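Side-chain contacts in thymine dioxygenase (Neurospora crassa, PDB 5C3Q), which binds thymine and 2-oxoglutarate beside a metal ion and probably works as a dioxygenase that hydroxylates the thymine methyl group: residues Pro136-Gln141 and Val145-Thr150; Lys69-Pro74 and Arg90-Pro95; Asn178-Phe183 and Glu304-Thr309. All coordinates share one frame; numbering follows the deposited sequence.

Contact 1: Pro136-Gln141 and Val145-Thr150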
# COMPACT_ATOMS: atom_id res chain seq x y z
N PRO A 136 -0.49 -2.43 19.58
CA PRO A 136 -1.56 -2.13 20.53
C PRO A 136 -2.87 -2.83 20.15
O PRO A 136 -3.75 -2.22 19.54
CB PRO A 136 -1.69 -0.61 20.43
CG PRO A 136 -1.31 -0.30 19.02
CD PRO A 136 -0.30 -1.33 18.61
N TRP A 137 -2.98 -4.11 20.50
CA TRP A 137 -4.16 -4.90 20.14
C TRP A 137 -5.34 -4.50 21.02
O TRP A 137 -5.16 -4.20 22.20
CB TRP A 137 -3.88 -6.39 20.33
CG TRP A 137 -2.81 -6.94 19.45
CD1 TRP A 137 -1.54 -7.26 19.81
CD2 TRP A 137 -2.93 -7.27 18.06
NE1 TRP A 137 -0.85 -7.76 18.73
CE2 TRP A 137 -1.69 -7.77 17.64
CE3 TRP A 137 -3.97 -7.18 17.12
CZ2 TRP A 137 -1.45 -8.19 16.33
CZ3 TRP A 137 -3.74 -7.59 15.82
CH2 TRP A 137 -2.48 -8.09 15.43
N PRO A 138 -6.56 -4.48 20.45
CA PRO A 138 -7.74 -4.20 21.26
C PRO A 138 -8.15 -5.43 22.05
O PRO A 138 -7.70 -6.54 21.74
CB PRO A 138 -8.80 -3.86 20.21
CG PRO A 138 -8.42 -4.69 19.03
CD PRO A 138 -6.92 -4.84 19.06
N ALA A 139 -8.99 -5.24 23.07
CA ALA A 139 -9.45 -6.35 23.90
C ALA A 139 -10.30 -7.33 23.09
O ALA A 139 -11.11 -6.91 22.26
CB ALA A 139 -10.23 -5.83 25.10
N GLU A 140 -10.09 -8.62 23.33
CA GLU A 140 -10.78 -9.68 22.60
C GLU A 140 -12.08 -10.07 23.30
O GLU A 140 -12.10 -10.98 24.13
CB GLU A 140 -9.87 -10.91 22.48
CG GLU A 140 -8.57 -10.69 21.71
CD GLU A 140 -8.61 -11.22 20.28
OE1 GLU A 140 -9.16 -12.33 20.07
OE2 GLU A 140 -8.08 -10.55 19.37
N GLN A 141 -13.16 -9.36 22.97
CA GLN A 141 -14.50 -9.72 23.46
C GLN A 141 -15.53 -9.56 22.35
O GLN A 141 -15.35 -8.76 21.42
CB GLN A 141 -14.87 -8.90 24.69
CG GLN A 141 -14.93 -7.39 24.46
CD GLN A 141 -15.20 -6.62 25.73
OE1 GLN A 141 -16.15 -6.91 26.46
NE2 GLN A 141 -14.36 -5.62 26.01
N VAL A 145 -13.28 -11.39 19.13
CA VAL A 145 -12.63 -12.66 19.46
C VAL A 145 -12.11 -13.25 18.15
O VAL A 145 -12.88 -13.50 17.23
CB VAL A 145 -13.58 -13.65 20.16
CG1 VAL A 145 -12.91 -15.00 20.36
CG2 VAL A 145 -14.05 -13.09 21.50
N GLY A 146 -10.80 -13.46 18.08
CA GLY A 146 -10.15 -13.96 16.87
C GLY A 146 -9.48 -12.87 16.05
O GLY A 146 -8.81 -13.18 15.06
N PHE A 147 -9.64 -11.61 16.46
CA PHE A 147 -9.07 -10.48 15.72
C PHE A 147 -7.56 -10.59 15.57
O PHE A 147 -7.04 -10.48 14.46
CB PHE A 147 -9.42 -9.14 16.40
CG PHE A 147 -8.88 -7.93 15.67
CD1 PHE A 147 -9.57 -7.40 14.59
CD2 PHE A 147 -7.68 -7.34 16.05
CE1 PHE A 147 -9.07 -6.30 13.90
CE2 PHE A 147 -7.18 -6.24 15.38
CZ PHE A 147 -7.88 -5.72 14.30
N LYS A 148 -6.86 -10.80 16.68
CA LYS A 148 -5.40 -10.87 16.65
C LYS A 148 -4.89 -12.03 15.80
O LYS A 148 -4.01 -11.85 14.96
CB LYS A 148 -4.81 -10.98 18.06
CG LYS A 148 -3.29 -11.07 18.08
CD LYS A 148 -2.75 -11.63 19.39
CE LYS A 148 -2.53 -10.54 20.41
NZ LYS A 148 -2.17 -11.11 21.74
N SER A 149 -5.44 -13.22 16.04
CA SER A 149 -5.00 -14.43 15.35
C SER A 149 -5.23 -14.34 13.84
O SER A 149 -4.41 -14.81 13.05
CB SER A 149 -5.71 -15.66 15.91
OG SER A 149 -7.12 -15.51 15.85
N THR A 150 -6.35 -13.74 13.45
CA THR A 150 -6.67 -13.51 12.04
C THR A 150 -5.64 -12.58 11.39
O THR A 150 -5.10 -12.89 10.33
CB THR A 150 -8.08 -12.90 11.89
OG1 THR A 150 -9.05 -13.85 12.34
CG2 THR A 150 -8.38 -12.53 10.45
O HOH W 1 -7.09 -13.81 18.42

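Contact 2: Lys69-Pro74 and Arg90-Pro95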
# COMPACT_ATOMS: atom_id res chain seq x y z
N LYS A 69 -15.35 -5.43 11.67
CA LYS A 69 -15.73 -5.57 13.07
C LYS A 69 -14.90 -4.66 13.98
O LYS A 69 -15.42 -4.13 14.97
CB LYS A 69 -15.64 -7.03 13.53
CG LYS A 69 -16.76 -7.89 12.97
CD LYS A 69 -16.51 -9.37 13.22
CE LYS A 69 -17.60 -10.22 12.58
NZ LYS A 69 -17.58 -11.62 13.10
N PHE A 70 -13.62 -4.45 13.66
CA PHE A 70 -12.81 -3.52 14.43
C PHE A 70 -13.32 -2.09 14.32
O PHE A 70 -13.43 -1.39 15.32
CB PHE A 70 -11.34 -3.54 14.01
CG PHE A 70 -10.51 -2.48 14.67
CD1 PHE A 70 -9.95 -2.69 15.92
CD2 PHE A 70 -10.33 -1.24 14.06
CE1 PHE A 70 -9.20 -1.71 16.54
CE2 PHE A 70 -9.59 -0.25 14.68
CZ PHE A 70 -9.02 -0.48 15.92
N PHE A 71 -13.61 -1.65 13.10
CA PHE A 71 -13.99 -0.25 12.89
C PHE A 71 -15.39 0.06 13.42
O PHE A 71 -15.72 1.22 13.67
CB PHE A 71 -13.83 0.14 11.41
CG PHE A 71 -12.39 0.24 10.98
CD1 PHE A 71 -11.57 1.25 11.48
CD2 PHE A 71 -11.83 -0.69 10.12
CE1 PHE A 71 -10.25 1.35 11.10
CE2 PHE A 71 -10.50 -0.60 9.73
CZ PHE A 71 -9.71 0.42 10.23
N LYS A 72 -16.20 -0.98 13.63
CA LYS A 72 -17.50 -0.85 14.30
C LYS A 72 -17.39 -0.62 15.81
O LYS A 72 -18.38 -0.28 16.45
CB LYS A 72 -18.37 -2.08 14.03
CG LYS A 72 -19.02 -2.09 12.66
CD LYS A 72 -19.79 -3.37 12.41
CE LYS A 72 -20.70 -3.25 11.20
NZ LYS A 72 -21.50 -4.48 10.98
N LEU A 73 -16.20 -0.83 16.38
CA LEU A 73 -15.94 -0.48 17.78
C LEU A 73 -16.26 0.99 18.06
O LEU A 73 -16.14 1.84 17.17
CB LEU A 73 -14.47 -0.74 18.15
CG LEU A 73 -14.06 -1.86 19.12
CD1 LEU A 73 -15.05 -3.02 19.21
CD2 LEU A 73 -12.67 -2.37 18.74
N PRO A 74 -16.67 1.29 19.31
CA PRO A 74 -16.90 2.69 19.68
C PRO A 74 -15.61 3.50 19.67
O PRO A 74 -14.53 2.96 19.94
CB PRO A 74 -17.48 2.59 21.10
CG PRO A 74 -17.11 1.25 21.61
CD PRO A 74 -16.94 0.36 20.41
N ARG A 90 2.29 2.07 14.61
CA ARG A 90 1.29 1.05 14.91
C ARG A 90 0.11 1.67 15.64
O ARG A 90 0.28 2.56 16.48
CB ARG A 90 1.88 -0.05 15.80
CG ARG A 90 2.87 -0.98 15.11
CD ARG A 90 3.76 -1.64 16.15
NE ARG A 90 4.55 -2.77 15.65
CZ ARG A 90 5.77 -2.70 15.11
NH1 ARG A 90 6.38 -1.53 14.95
NH2 ARG A 90 6.38 -3.81 14.72
N GLY A 91 -1.09 1.18 15.33
CA GLY A 91 -2.29 1.58 16.06
C GLY A 91 -3.30 2.36 15.24
O GLY A 91 -3.16 2.51 14.02
N TYR A 92 -4.30 2.86 15.94
CA TYR A 92 -5.48 3.47 15.32
C TYR A 92 -5.27 4.94 15.02
O TYR A 92 -4.71 5.68 15.83
CB TYR A 92 -6.70 3.30 16.23
CG TYR A 92 -7.92 4.03 15.72
CD1 TYR A 92 -8.65 3.53 14.65
CD2 TYR A 92 -8.34 5.23 16.30
CE1 TYR A 92 -9.77 4.19 14.17
CE2 TYR A 92 -9.45 5.90 15.83
CZ TYR A 92 -10.16 5.37 14.77
OH TYR A 92 -11.28 6.03 14.29
N SER A 93 -5.75 5.37 13.85
CA SER A 93 -5.67 6.77 13.47
C SER A 93 -6.88 7.21 12.65
O SER A 93 -7.46 6.43 11.89
CB SER A 93 -4.39 7.04 12.69
OG SER A 93 -4.21 8.42 12.50
N ALA A 94 -7.27 8.47 12.85
CA ALA A 94 -8.29 9.12 12.03
C ALA A 94 -7.90 10.58 11.89
O ALA A 94 -7.73 11.26 12.90
CB ALA A 94 -9.66 8.99 12.67
N PRO A 95 -7.75 11.07 10.65
CA PRO A 95 -7.28 12.45 10.47
C PRO A 95 -8.28 13.47 11.00
O PRO A 95 -9.47 13.38 10.70
CB PRO A 95 -7.12 12.58 8.95
CG PRO A 95 -8.03 11.55 8.38
CD PRO A 95 -8.09 10.43 9.37

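Contact 3: Asn178-Phe183 and Glu304-Thr309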
# COMPACT_ATOMS: atom_id res chain seq x y z
N ASN A 178 17.10 -15.40 -5.67
CA ASN A 178 16.95 -15.16 -4.23
C ASN A 178 17.71 -13.93 -3.74
O ASN A 178 17.96 -13.79 -2.55
CB ASN A 178 17.38 -16.40 -3.45
CG ASN A 178 16.55 -17.63 -3.81
OD1 ASN A 178 16.99 -18.48 -4.59
ND2 ASN A 178 15.35 -17.72 -3.26
N TYR A 179 18.05 -13.02 -4.66
CA TYR A 179 18.81 -11.82 -4.31
C TYR A 179 18.17 -11.00 -3.18
O TYR A 179 18.87 -10.53 -2.28
CB TYR A 179 18.98 -10.91 -5.54
CG TYR A 179 19.71 -9.63 -5.24
CD1 TYR A 179 21.10 -9.58 -5.27
CD2 TYR A 179 19.02 -8.47 -4.89
CE1 TYR A 179 21.78 -8.40 -4.98
CE2 TYR A 179 19.69 -7.30 -4.59
CZ TYR A 179 21.07 -7.27 -4.64
OH TYR A 179 21.73 -6.10 -4.35
N PHE A 180 16.86 -10.83 -3.22
CA PHE A 180 16.19 -9.98 -2.24
C PHE A 180 15.90 -10.65 -0.89
O PHE A 180 15.59 -9.96 0.08
CB PHE A 180 14.88 -9.44 -2.81
CG PHE A 180 15.08 -8.51 -3.97
CD1 PHE A 180 15.58 -7.24 -3.77
CD2 PHE A 180 14.75 -8.91 -5.26
CE1 PHE A 180 15.77 -6.37 -4.84
CE2 PHE A 180 14.93 -8.05 -6.33
CZ PHE A 180 15.44 -6.78 -6.12
N ASP A 181 16.02 -11.98 -0.81
CA ASP A 181 15.64 -12.71 0.40
C ASP A 181 16.28 -12.14 1.66
O ASP A 181 15.59 -11.90 2.65
CB ASP A 181 16.00 -14.20 0.28
CG ASP A 181 15.05 -14.97 -0.65
OD1 ASP A 181 14.24 -14.33 -1.35
OD2 ASP A 181 15.13 -16.21 -0.68
N SER A 182 17.59 -11.89 1.62
CA SER A 182 18.33 -11.41 2.78
C SER A 182 18.03 -9.94 3.11
O SER A 182 18.35 -9.47 4.20
CB SER A 182 19.83 -11.60 2.57
OG SER A 182 20.34 -10.66 1.64
N PHE A 183 17.43 -9.22 2.16
CA PHE A 183 17.03 -7.83 2.36
C PHE A 183 15.59 -7.69 2.89
O PHE A 183 15.22 -6.62 3.36
CB PHE A 183 17.13 -7.05 1.05
CG PHE A 183 18.54 -6.74 0.62
CD1 PHE A 183 19.19 -5.61 1.09
CD2 PHE A 183 19.20 -7.55 -0.30
CE1 PHE A 183 20.48 -5.31 0.68
CE2 PHE A 183 20.49 -7.26 -0.71
CZ PHE A 183 21.13 -6.13 -0.22
N GLU A 304 21.37 0.42 -1.76
CA GLU A 304 22.15 1.00 -2.86
C GLU A 304 21.84 0.26 -4.16
O GLU A 304 21.33 -0.85 -4.15
CB GLU A 304 23.65 0.95 -2.54
CG GLU A 304 24.19 -0.42 -2.18
CD GLU A 304 25.59 -0.37 -1.58
OE1 GLU A 304 25.96 -1.34 -0.88
OE2 GLU A 304 26.31 0.63 -1.80
N ALA A 305 22.15 0.90 -5.29
CA ALA A 305 21.73 0.41 -6.61
C ALA A 305 21.86 -1.11 -6.80
O ALA A 305 22.93 -1.68 -6.59
CB ALA A 305 22.48 1.14 -7.71
N ILE A 306 20.77 -1.75 -7.23
CA ILE A 306 20.72 -3.19 -7.48
C ILE A 306 21.58 -3.52 -8.70
O ILE A 306 21.60 -2.75 -9.67
CB ILE A 306 19.26 -3.65 -7.73
CG1 ILE A 306 18.40 -3.41 -6.49
CG2 ILE A 306 19.19 -5.12 -8.12
CD1 ILE A 306 16.91 -3.34 -6.76
N PRO A 307 22.31 -4.66 -8.68
CA PRO A 307 23.12 -4.99 -9.86
C PRO A 307 22.28 -5.17 -11.12
O PRO A 307 21.21 -5.78 -11.08
CB PRO A 307 23.81 -6.31 -9.47
CG PRO A 307 23.11 -6.80 -8.25
CD PRO A 307 22.56 -5.59 -7.57
N GLY A 308 22.77 -4.61 -12.23
CA GLY A 308 22.07 -4.69 -13.51
C GLY A 308 21.11 -3.54 -13.78
O GLY A 308 20.43 -3.55 -14.80
N THR A 309 21.05 -2.56 -12.88
CA THR A 309 20.20 -1.37 -13.06
C THR A 309 21.00 -0.15 -13.53
O THR A 309 20.45 0.95 -13.62
CB THR A 309 19.45 -1.01 -11.76
OG1 THR A 309 20.39 -0.77 -10.71
CG2 THR A 309 18.50 -2.13 -11.35

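Contact 1: Pro136-Gln141 and Val145-Thr150
Lys-148 starts with CG anti to its backbone N (chi1 179°) and turns at its third torsion (chi3 -88°), a course that draws the aliphatic chain across one face of the Trp-137 indole. Lys-148 CG lies 3.6 Å above the indole plane, over its centre, and Lys-148 CE continues over the five-membered ring, 3.5 Å from Trp-137 CD1. The ammonium group makes an off-centre cation-pi contact, Lys-148 NZ standing 4.8 Å from the centroid of that ring. Trp-137 NE1 is held by Glu-128, whose side chain also touches Lys-148. At the edge of the indole, near its plane, Phe-147 CE2 comes to 3.7 Å from Trp-137 CZ3; the two rings meet rim to rim with planes at 74°. Pro-138 adds its CD, 3.9 Å from Phe-147 CE2.

The polar half of the contact lies at the N-terminus of helix 147-173, where Gly-146 holds the N-cap position. Glu-140, bent at chi2, turns its carboxylate onto two N-H groups at the start of the helix, those of Gly-146 and Lys-148. Gly-146 N donates to Glu-140 OE1 (2.8 Å) on the syn side, tilted out of the carboxylate plane, while Lys-148 N reaches the syn lone pair of Glu-140 OE2 at 3.0 Å. A water donates to OE1 and accepts from Ser-149 N, extending the grip by one residue. Facing the start of the helix, this carboxylate is likely to be stabilised as an anion. The carbonyl O of the N-cap residue, Gly-146, accepts from Thr-150 N and from the hydroxyls of Ser-149 and Thr-150. Gly-146 has backbone angles at which a CB would press on the carbonyl O of Val-145. Beyond the carboxylate, Val-145 CG2 rests 3.9 Å from Gln-141 CA.

Contact 2: Lys69-Pro74 and Arg90-Pro95
Phe-70, on helix 57-71, meets Tyr-92 with the edge of its ring: a chi1 of 173° lays CG beside the carbonyl carbon and brings Phe-70 CE2 to 3.9 Å from Tyr-92 CD1. That Tyr-92 carbon lies near the plane of the Phe-70 ring, whereas Phe-70 CE2 approaches the Tyr-92 ring obliquely. Phe-71 follows and reaches the same tyrosine farther along its ring, Phe-71 CE1 standing 4.2 Å from Tyr-92 CE1 in a looser meeting of two edges. The two phenylalanines also pack on each other: Phe-70 CD2 sits 3.8 Å above the plane of the Phe-71 ring, over its centre, which turns an edge of the first ring onto a face of the second. At Leu-73 the chain is still tied back, its N donating to Phe-70 O (3.0 Å), before Pro-74 takes the N-cap position of helix 75-79.

No hydrogen bond joins the two segments; the contact is buried aromatic packing, and the hydroxyl of Tyr-92 is satisfied by Glu-121. Phe-70 further meets the rings of Tyr-123 and Phe-147, and Phe-71 meets that of His-195. Helix 57-71 thus lies against strand 91-93, which extends, at its edge, the large mixed sheet of the double-stranded beta-helix (DSBH) fold of this oxygenase family and pairs antiparallel with strand 121-125 through Gly-91 and Ser-93.

Contact 3: Asn178-Phe183 and Glu304-Thr309
Apolar packing carries this contact, with Tyr-179 and Phe-180 on one segment facing Ile-306 and Pro-307 on the other. Tyr-179 meets Pro-307 from the opposite direction: its OH lies 3.4 Å from Pro-307 CD, and its CE1 is 3.9 Å from Pro-307 CG. The approach of the proline to the ring is oblique. Ile-306 divides its branches between the two aromatics. Its CG2, 4.2 Å from Tyr-179 CE2, makes the looser touch, whereas CD1 comes in at the edge of Phe-180, near the ring plane, 3.8 Å from Phe-180 CE1.

The aromatic pair is itself packed, Tyr-179 CD2 lying over the centre of the Phe-180 ring, 3.8 Å above its plane. With Tyr-179 cut back to an alanine, Pro-307 would probably lose its packing partner across the contact, Ile-306 CG2 its touch on that ring, and the Phe-180 face under Tyr-179 CD2 its cover.

Hydrogen bonds hold each segment within itself; none crosses. Asn-178 ND2 donates to Asp-181 OD2 at 3.0 Å, meeting the carboxylate from above its plane, and the same oxygen takes a salt bridge from Arg-167. On the other segment, Ile-306 O accepts from Thr-309 N. Trp-263 borders both segments, meeting Phe-180 edge-to-face and making a backbone hydrogen bond with Ile-306.

The pattern on the proline side is a type II beta turn from Ile-306 to Thr-309, with Pro-307 second and Gly-308 third, the classic places for these residues. Set in the loop between strands 302-303 and 321-322, it packs against Tyr-179 and Phe-180 of segment 178-183, away from the metal and substrate sites.

In the fold
Contacts 1 and 2 are neighbours, their centres about 13 Å apart, and they touch directly: Phe-147 CE1 lies 3.6 Å from Phe-70 CB, and Pro-136 CG lies 3.6 Å from Gly-91 CA. Contact 2 is nearer the active site, the Phe-71 side chain being about 7 Å from that of Arg-192, which binds 2-oxoglutarate, about 11 Å from the bound 2-oxoglutarate and about 14 Å from thymine. Contact 3 stands apart, its centre about 37 Å from that of contact 1 and on the opposite side of the chain's centre from contact 2. Helix 147-173 spans the gap, beginning in contact 1 and packing Met-166, Ile-169 and Ala-170 against Phe-180 of contact 3.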